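Local coordinates for 4-hydroxythreonine-4-phosphate dehydrogenase (Legionella pneumophila subsp. pneumophila, PDB 6XMY), which probably oxidises 4-(phosphooxy)-L-threonine with NAD, in a metal-dependent step of pyridoxine 5'-phosphate biosynthesis, at residues Val274-Gly279 and Ser296-Thr301; Asp25-Leu30 and Val37-Asp42; Asn206-Asn211 and Asp249-Thr254. All blocks are in the same frame, centred on the assembly; numbering follows the deposited sequence.

In the fold
The three contacts are strung across the subunit, with interaction 1 at the NAD pocket between the other two. Interactions 1 and 2 have centres about 20 Å apart and touch directly, H299 CE1 lying 3.4 Å from L26 CD1, so the packing of 25-30 against 37-42 adjoins a residue that binds NAD. The centre of interaction 3 is about 19 Å from that of interaction 1 and about 37 Å from that of interaction 2. A hydrogen bond from Q270 of helix 268-279 to the carbonyl of G209 ties interaction 3 to the helix that carries K276 of interaction 1, and F252 of interaction 3 also packs against V274 of interaction 1.

Interaction 1. Residues Val274-Gly279 and Ser296-Thr301; sequences VLKYAG and SVDHGT. With NAD (nicotinamide-adenine-dinucleotide), chain B.
K276 reaches from helix 268-279 to the backbone of D298, and its aliphatic chain runs past the D298 side chain in the opposite direction. CB leaves the helix toward the loop; CG, set beside the backbone N (chi1 -67°), passes D298 OD2 at 4.1 Å. Beyond CG the chain is extended: CD and CE close in on the carbonyl of D298, CE coming within 3.1 Å of its O, and NZ completes a 2.8 Å hydrogen bond to D298 O. NZ approaches this oxygen from above the carbonyl plane, 43° out of it. D298 OD2 stays 5.5 Å from K276 NZ, so the lysine pairs with the backbone of D298 and not with its carboxylate. In this PdxA-family enzyme the contact joins a helix that begins with the zinc ligand H268 to the loop after strand 294-297, which lines the NAD pocket. K276 is predicted to bind substrate, and its side chain is about 5 Å from the zinc ion. Next along the loop, the H299 ring is sandwiched: V297 CB lies over one face and the adenine amino group, N6A of NAD, 3.3 Å above the other, each offset toward the rim. ND1 of H299 fixes the ring's rotation with a nearly straight bond to G300 O, almost exactly in the ring plane. G300 N in turn donates to the NAD phosphate oxygen O2A at 2.8 Å.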
# COMPACT_ATOMS: atom_id res chain seq x y z
N VAL A 274 15.36 -3.73 -2.49
CA VAL A 274 15.59 -3.95 -3.91
C VAL A 274 14.45 -3.37 -4.74
O VAL A 274 14.68 -2.72 -5.76
CB VAL A 274 15.78 -5.46 -4.22
CG1 VAL A 274 15.59 -5.73 -5.71
CG2 VAL A 274 17.16 -5.94 -3.78
N LEU A 275 13.21 -3.60 -4.31
CA LEU A 275 12.08 -3.12 -5.10
C LEU A 275 12.10 -1.60 -5.21
O LEU A 275 11.92 -1.04 -6.30
CB LEU A 275 10.75 -3.62 -4.52
CG LEU A 275 9.51 -3.24 -5.35
CD1 LEU A 275 8.49 -4.35 -5.37
CD2 LEU A 275 8.89 -1.92 -4.85
N LYS A 276 12.35 -0.91 -4.09
CA LYS A 276 12.37 0.55 -4.14
C LYS A 276 13.59 1.07 -4.88
O LYS A 276 13.50 2.11 -5.55
CB LYS A 276 12.25 1.14 -2.74
CG LYS A 276 10.89 0.86 -2.10
CD LYS A 276 10.69 1.64 -0.81
CE LYS A 276 9.42 1.22 -0.12
NZ LYS A 276 9.14 2.12 1.04
N TYR A 277 14.71 0.36 -4.80
CA TYR A 277 15.87 0.76 -5.59
C TYR A 277 15.54 0.72 -7.08
O TYR A 277 15.91 1.62 -7.84
CB TYR A 277 17.05 -0.15 -5.27
CG TYR A 277 18.33 0.26 -5.94
CD1 TYR A 277 19.14 1.26 -5.39
CD2 TYR A 277 18.75 -0.35 -7.12
CE1 TYR A 277 20.32 1.64 -6.00
CE2 TYR A 277 19.93 0.02 -7.73
CZ TYR A 277 20.71 1.02 -7.17
OH TYR A 277 21.89 1.39 -7.78
N ALA A 278 14.82 -0.32 -7.50
CA ALA A 278 14.47 -0.47 -8.91
C ALA A 278 13.35 0.47 -9.34
O ALA A 278 13.37 0.97 -10.47
CB ALA A 278 14.06 -1.92 -9.19
N GLY A 279 12.36 0.73 -8.48
CA GLY A 279 11.16 1.40 -8.94
C GLY A 279 10.47 2.37 -8.00
O GLY A 279 9.26 2.53 -8.09
N SER A 296 -1.68 2.20 -2.41
CA SER A 296 -0.94 3.14 -1.59
C SER A 296 0.33 3.57 -2.31
O SER A 296 0.88 2.83 -3.14
CB SER A 296 -0.57 2.49 -0.26
OG SER A 296 0.13 3.39 0.58
N VAL A 297 0.81 4.76 -1.94
CA VAL A 297 2.17 5.13 -2.28
C VAL A 297 3.14 4.14 -1.65
O VAL A 297 2.81 3.44 -0.68
CB VAL A 297 2.49 6.56 -1.82
CG1 VAL A 297 1.66 7.57 -2.58
CG2 VAL A 297 2.31 6.69 -0.30
N ASP A 298 4.35 4.09 -2.20
CA ASP A 298 5.42 3.23 -1.70
C ASP A 298 6.44 4.01 -0.89
O ASP A 298 7.61 3.62 -0.81
CB ASP A 298 6.10 2.48 -2.84
CG ASP A 298 7.02 3.36 -3.64
OD1 ASP A 298 6.82 4.59 -3.66
OD2 ASP A 298 7.99 2.83 -4.24
N HIS A 299 6.03 5.11 -0.28
CA HIS A 299 6.95 5.97 0.44
C HIS A 299 6.23 6.56 1.64
O HIS A 299 5.01 6.41 1.80
CB HIS A 299 7.50 7.08 -0.46
CG HIS A 299 6.45 7.98 -1.02
ND1 HIS A 299 5.77 8.90 -0.26
CD2 HIS A 299 5.96 8.10 -2.28
CE1 HIS A 299 4.90 9.55 -1.02
NE2 HIS A 299 5.00 9.08 -2.25
N GLY A 300 6.99 7.25 2.48
CA GLY A 300 6.49 7.82 3.70
C GLY A 300 6.14 9.29 3.59
O GLY A 300 5.96 9.84 2.49
N THR A 301 6.07 9.94 4.75
CA THR A 301 5.51 11.27 4.88
C THR A 301 6.44 12.37 4.38
O THR A 301 5.97 13.47 4.12
CB THR A 301 5.13 11.53 6.34
OG1 THR A 301 6.20 11.13 7.21
CG2 THR A 301 3.89 10.75 6.70
PA NAD B . 10.01 8.32 3.73
O1A NAD B . 9.26 9.42 4.45
O2A NAD B . 9.73 7.74 2.36
O5B NAD B . 11.54 9.09 3.59
C5B NAD B . 12.48 8.26 2.95
C4B NAD B . 13.29 9.09 1.93
O4B NAD B . 12.52 9.19 0.71
C3B NAD B . 13.50 10.52 2.48
O3B NAD B . 14.79 10.91 2.04
C2B NAD B . 12.35 11.31 1.78
O2B NAD B . 12.66 12.66 1.56
C1B NAD B . 12.29 10.57 0.41
N9A NAD B . 10.95 10.57 -0.18
C8A NAD B . 9.77 9.94 0.26
N7A NAD B . 8.76 10.15 -0.56
C5A NAD B . 9.27 10.93 -1.58
C6A NAD B . 8.69 11.49 -2.74
N6A NAD B . 7.38 11.26 -3.02
N1A NAD B . 9.45 12.24 -3.59
C2A NAD B . 10.76 12.43 -3.26
N3A NAD B . 11.45 11.97 -2.20
C4A NAD B . 10.65 11.21 -1.37
O3 NAD B . 10.02 7.11 4.81
PN NAD B . 10.75 7.02 6.21
O1N NAD B . 11.24 5.62 6.50
O2N NAD B . 11.47 8.30 6.50
O5D NAD B . 9.41 7.08 7.37
C5D NAD B . 8.75 8.30 7.44
C4D NAD B . 7.34 8.02 7.98
O4D NAD B . 6.54 7.52 6.88
C3D NAD B . 7.39 6.88 9.05
O3D NAD B . 6.41 7.20 10.00
C2D NAD B . 6.98 5.63 8.24
O2D NAD B . 6.31 4.64 8.98
C1D NAD B . 5.93 6.31 7.33
N1N NAD B . 5.65 5.50 6.10
C2N NAD B . 4.33 5.40 5.74
C3N NAD B . 3.95 4.67 4.61
C7N NAD B . 2.50 4.65 4.32
O7N NAD B . 1.70 5.28 5.01
N7N NAD B . 2.11 3.91 3.22
C4N NAD B . 4.94 4.04 3.83
C5N NAD B . 6.28 4.17 4.21
C6N NAD B . 6.63 4.90 5.36

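Interaction 2. Residues Asp25-Leu30 and Val37-Asp42; sequences DLCLAL and VVILGD
C27 and L30 meet V37 and I39 without a ring, amide or carboxylate at the interface, so there are no faces or edges to pair; sulfur and branched aliphatic groups fill it instead. I39 supplies two branches to the same cysteine. Its CG2, anti to the backbone N, lies 3.8 Å from C27 SG, while the folded second torsion (chi2 -54°) brings CD1 round to 3.9 Å from C27 CB. Both methyls of the isoleucine come at the cysteine from the strand side, next to each other. One turn further on, L30 bridges two residues of the strand: its CB sits 4.1 Å from V37 CG2, and its CD1 extends to 4.3 Å from I39 CD1. V37 and I39 point to the same side of strand 37-41, toward helix 23-29, whereas L40 turns away. The arrangement is the helix-to-strand packing of a beta-alpha-beta unit, in which helix 23-29 links the neighbouring parallel strands 12-15 and 37-41. I14 of the first strand touches C27, V37 and I39, and V320 of helix 314-328 covers L30 and V37. Helix 23-29 also borders the NAD site. All four contact residues are buried, and about 180 Å² of surface is lost between the segments. With only van der Waals contacts between helix and strand here, their fit depends on the shapes of the side chains and on the exclusion of water, without the directional demands of a polar pair.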
# COMPACT_ATOMS: atom_id res chain seq x y z
N ASP A 25 0.05 17.42 -0.36
CA ASP A 25 0.70 17.88 -1.58
C ASP A 25 0.42 16.93 -2.73
O ASP A 25 0.16 17.36 -3.86
CB ASP A 25 2.22 17.99 -1.39
CG ASP A 25 2.62 18.82 -0.19
OD1 ASP A 25 2.01 18.70 0.88
OD2 ASP A 25 3.61 19.58 -0.31
N LEU A 26 0.52 15.62 -2.47
CA LEU A 26 0.31 14.63 -3.52
C LEU A 26 -1.14 14.62 -3.99
O LEU A 26 -1.39 14.42 -5.19
CB LEU A 26 0.72 13.25 -3.01
CG LEU A 26 2.22 13.14 -2.73
CD1 LEU A 26 2.56 11.82 -2.04
CD2 LEU A 26 2.99 13.28 -4.04
N CYS A 27 -2.09 14.82 -3.08
CA CYS A 27 -3.48 14.90 -3.49
C CYS A 27 -3.72 16.13 -4.36
O CYS A 27 -4.46 16.07 -5.35
CB CYS A 27 -4.39 14.92 -2.26
SG CYS A 27 -4.36 13.37 -1.34
N LEU A 28 -3.08 17.25 -4.02
CA LEU A 28 -3.21 18.45 -4.83
C LEU A 28 -2.66 18.24 -6.24
O LEU A 28 -3.19 18.80 -7.20
CB LEU A 28 -2.53 19.64 -4.14
CG LEU A 28 -3.13 20.04 -2.79
CD1 LEU A 28 -2.27 21.08 -2.10
CD2 LEU A 28 -4.57 20.55 -2.94
N ALA A 29 -1.62 17.41 -6.37
CA ALA A 29 -1.10 17.07 -7.69
C ALA A 29 -2.13 16.38 -8.58
O ALA A 29 -2.02 16.44 -9.81
CB ALA A 29 0.15 16.19 -7.57
N LEU A 30 -3.13 15.74 -7.98
CA LEU A 30 -4.18 15.10 -8.77
C LEU A 30 -5.13 16.11 -9.40
O LEU A 30 -5.91 15.73 -10.28
CB LEU A 30 -4.95 14.11 -7.89
CG LEU A 30 -4.07 13.01 -7.29
CD1 LEU A 30 -4.83 12.13 -6.31
CD2 LEU A 30 -3.42 12.15 -8.38
N VAL A 37 -11.13 11.14 -8.82
CA VAL A 37 -10.74 11.04 -7.43
C VAL A 37 -11.54 12.00 -6.57
O VAL A 37 -11.97 13.07 -7.02
CB VAL A 37 -9.22 11.28 -7.24
CG1 VAL A 37 -8.43 10.25 -8.03
CG2 VAL A 37 -8.84 12.70 -7.64
N VAL A 38 -11.74 11.60 -5.32
CA VAL A 38 -12.31 12.44 -4.27
C VAL A 38 -11.37 12.35 -3.09
O VAL A 38 -10.99 11.25 -2.68
CB VAL A 38 -13.72 11.96 -3.88
CG1 VAL A 38 -14.22 12.70 -2.64
CG2 VAL A 38 -14.70 12.15 -5.06
N ILE A 39 -10.95 13.50 -2.55
CA ILE A 39 -9.93 13.56 -1.51
C ILE A 39 -10.59 13.61 -0.15
O ILE A 39 -11.40 14.51 0.11
CB ILE A 39 -9.02 14.79 -1.69
CG1 ILE A 39 -8.52 14.91 -3.13
CG2 ILE A 39 -7.89 14.75 -0.67
CD1 ILE A 39 -7.83 13.67 -3.67
N LEU A 40 -10.22 12.70 0.74
CA LEU A 40 -10.59 12.77 2.14
C LEU A 40 -9.55 13.59 2.87
O LEU A 40 -8.38 13.20 2.93
CB LEU A 40 -10.58 11.38 2.76
CG LEU A 40 -11.74 10.45 2.56
CD1 LEU A 40 -11.33 9.11 3.14
CD2 LEU A 40 -13.02 11.00 3.24
N GLY A 41 -9.96 14.72 3.44
CA GLY A 41 -9.01 15.55 4.16
C GLY A 41 -9.66 16.85 4.56
O GLY A 41 -10.80 17.16 4.19
N ASP A 42 -8.90 17.62 5.33
CA ASP A 42 -9.36 18.92 5.80
C ASP A 42 -9.30 19.92 4.65
O ASP A 42 -8.25 20.11 4.04
CB ASP A 42 -8.48 19.33 6.99
CG ASP A 42 -8.84 20.68 7.56
OD1 ASP A 42 -8.85 21.66 6.80
OD2 ASP A 42 -9.09 20.76 8.78

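Interaction 3. Residues Asn206-Asn211 and Asp249-Thr254; sequences NVAGLN and DTMFIT
M251, which adopts two conformations, in one of them lays its thioether against the backbone of V207 and A208; the side-chain contacts hold for that conformation alone. M251 SD lies 3.6 Å from A208 N and 3.8 Å from V207 C, so the sulfur rests on the peptide link between these residues. From CB the chain runs out straight toward the strand, then bends at the last torsion (chi3 78°), which turns M251 CE to within 3.8 Å of A208 CB. The N206 side chain is set farther off, its CB 4.4 Å from M251 SD, and its amide makes the polar part of the contact through water. ND2 of N206 donates to this water at 2.9 Å, and the water donates to M251 O at 2.7 Å. The water thus gives a partner to the carbonyl oxygen of the residue whose side chain packs on the strand. ND2 also makes a weak hydrogen bond to N258 O. Around this shell, L246 and Y263 both touch M251 and N206, while the ring of F252 meets that of Y263 with their planes about 60° apart. Strand 204-208 runs parallel to and between strands 262-265 and 241-246; the short, weakly bonded helix 248-251 follows the latter and packs over this strand trio, whereas V207 points away from 249-254 and touches L232 of helix 223-237.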
# COMPACT_ATOMS: atom_id res chain seq x y z
N ASN A 206 8.39 -17.03 -6.65
CA ASN A 206 9.72 -17.36 -6.12
C ASN A 206 9.82 -16.86 -4.69
O ASN A 206 9.48 -15.70 -4.41
CB ASN A 206 10.80 -16.71 -6.98
CG ASN A 206 10.99 -17.42 -8.31
OD1 ASN A 206 10.22 -18.31 -8.66
ND2 ASN A 206 12.00 -17.02 -9.06
N VAL A 207 10.25 -17.73 -3.77
CA VAL A 207 10.15 -17.50 -2.33
C VAL A 207 11.53 -17.47 -1.70
O VAL A 207 12.30 -18.43 -1.84
CB VAL A 207 9.27 -18.57 -1.66
CG1 VAL A 207 9.09 -18.25 -0.18
CG2 VAL A 207 7.92 -18.68 -2.36
N ALA A 208 11.83 -16.40 -0.97
CA ALA A 208 13.10 -16.29 -0.27
C ALA A 208 13.12 -17.19 0.97
O ALA A 208 12.09 -17.45 1.59
CB ALA A 208 13.33 -14.85 0.19
N GLY A 209 14.32 -17.65 1.32
CA GLY A 209 14.52 -18.18 2.65
C GLY A 209 14.48 -17.07 3.69
O GLY A 209 14.39 -15.87 3.38
N LEU A 210 14.51 -17.48 4.96
CA LEU A 210 14.59 -16.53 6.07
C LEU A 210 16.02 -16.10 6.35
O LEU A 210 16.27 -14.92 6.66
CB LEU A 210 13.98 -17.15 7.33
CG LEU A 210 14.12 -16.31 8.59
CD1 LEU A 210 13.28 -15.05 8.46
CD2 LEU A 210 13.70 -17.12 9.80
N ASN A 211 16.96 -17.04 6.25
CA ASN A 211 18.35 -16.87 6.63
C ASN A 211 19.22 -16.60 5.41
O ASN A 211 18.84 -16.90 4.28
CB ASN A 211 18.81 -18.15 7.32
CG ASN A 211 18.06 -18.38 8.61
OD1 ASN A 211 18.12 -17.54 9.51
ND2 ASN A 211 17.29 -19.47 8.69
N ASP A 249 19.84 -12.60 -1.49
CA ASP A 249 20.84 -11.71 -2.06
C ASP A 249 21.03 -11.91 -3.55
O ASP A 249 21.59 -11.02 -4.20
CB ASP A 249 22.17 -11.77 -1.30
CG ASP A 249 22.85 -13.12 -1.42
OD1 ASP A 249 22.17 -14.17 -1.34
OD2 ASP A 249 24.09 -13.12 -1.60
N THR A 250 20.56 -13.03 -4.13
CA THR A 250 20.58 -13.18 -5.58
C THR A 250 19.23 -13.49 -6.22
O THR A 250 19.14 -13.49 -7.46
CB THR A 250 21.61 -14.23 -6.02
OG1 THR A 250 21.33 -15.47 -5.35
CG2 THR A 250 23.04 -13.77 -5.72
N MET A 251 18.17 -13.70 -5.44
CA MET A 251 16.87 -14.10 -5.99
C MET A 251 16.33 -13.07 -6.97
O MET A 251 15.65 -13.42 -7.94
CB MET A 251 15.88 -14.28 -4.83
CG MET A 251 14.44 -14.54 -5.25
SD MET A 251 13.34 -14.85 -3.84
CE MET A 251 13.04 -13.20 -3.22
N PHE A 252 16.59 -11.79 -6.72
CA PHE A 252 16.04 -10.71 -7.53
C PHE A 252 16.79 -10.49 -8.83
O PHE A 252 16.38 -9.64 -9.63
CB PHE A 252 15.99 -9.41 -6.72
CG PHE A 252 15.13 -9.50 -5.49
CD1 PHE A 252 13.74 -9.45 -5.60
CD2 PHE A 252 15.69 -9.62 -4.23
CE1 PHE A 252 12.95 -9.53 -4.47
CE2 PHE A 252 14.90 -9.69 -3.10
CZ PHE A 252 13.52 -9.65 -3.22
N ILE A 253 17.88 -11.22 -9.06
CA ILE A 253 18.61 -11.15 -10.32
C ILE A 253 17.98 -12.15 -11.29
O ILE A 253 18.00 -13.36 -11.05
CB ILE A 253 20.09 -11.46 -10.11
CG1 ILE A 253 20.69 -10.50 -9.07
CG2 ILE A 253 20.83 -11.38 -11.43
CD1 ILE A 253 22.06 -10.92 -8.61
N THR A 254 17.45 -11.65 -12.40
CA THR A 254 16.78 -12.52 -13.35
C THR A 254 17.79 -13.23 -14.25
O THR A 254 18.86 -12.71 -14.56
CB THR A 254 15.83 -11.70 -14.24
OG1 THR A 254 16.60 -10.82 -15.07
CG2 THR A 254 14.88 -10.88 -13.38
O HOH W 1 14.58 -15.80 -8.53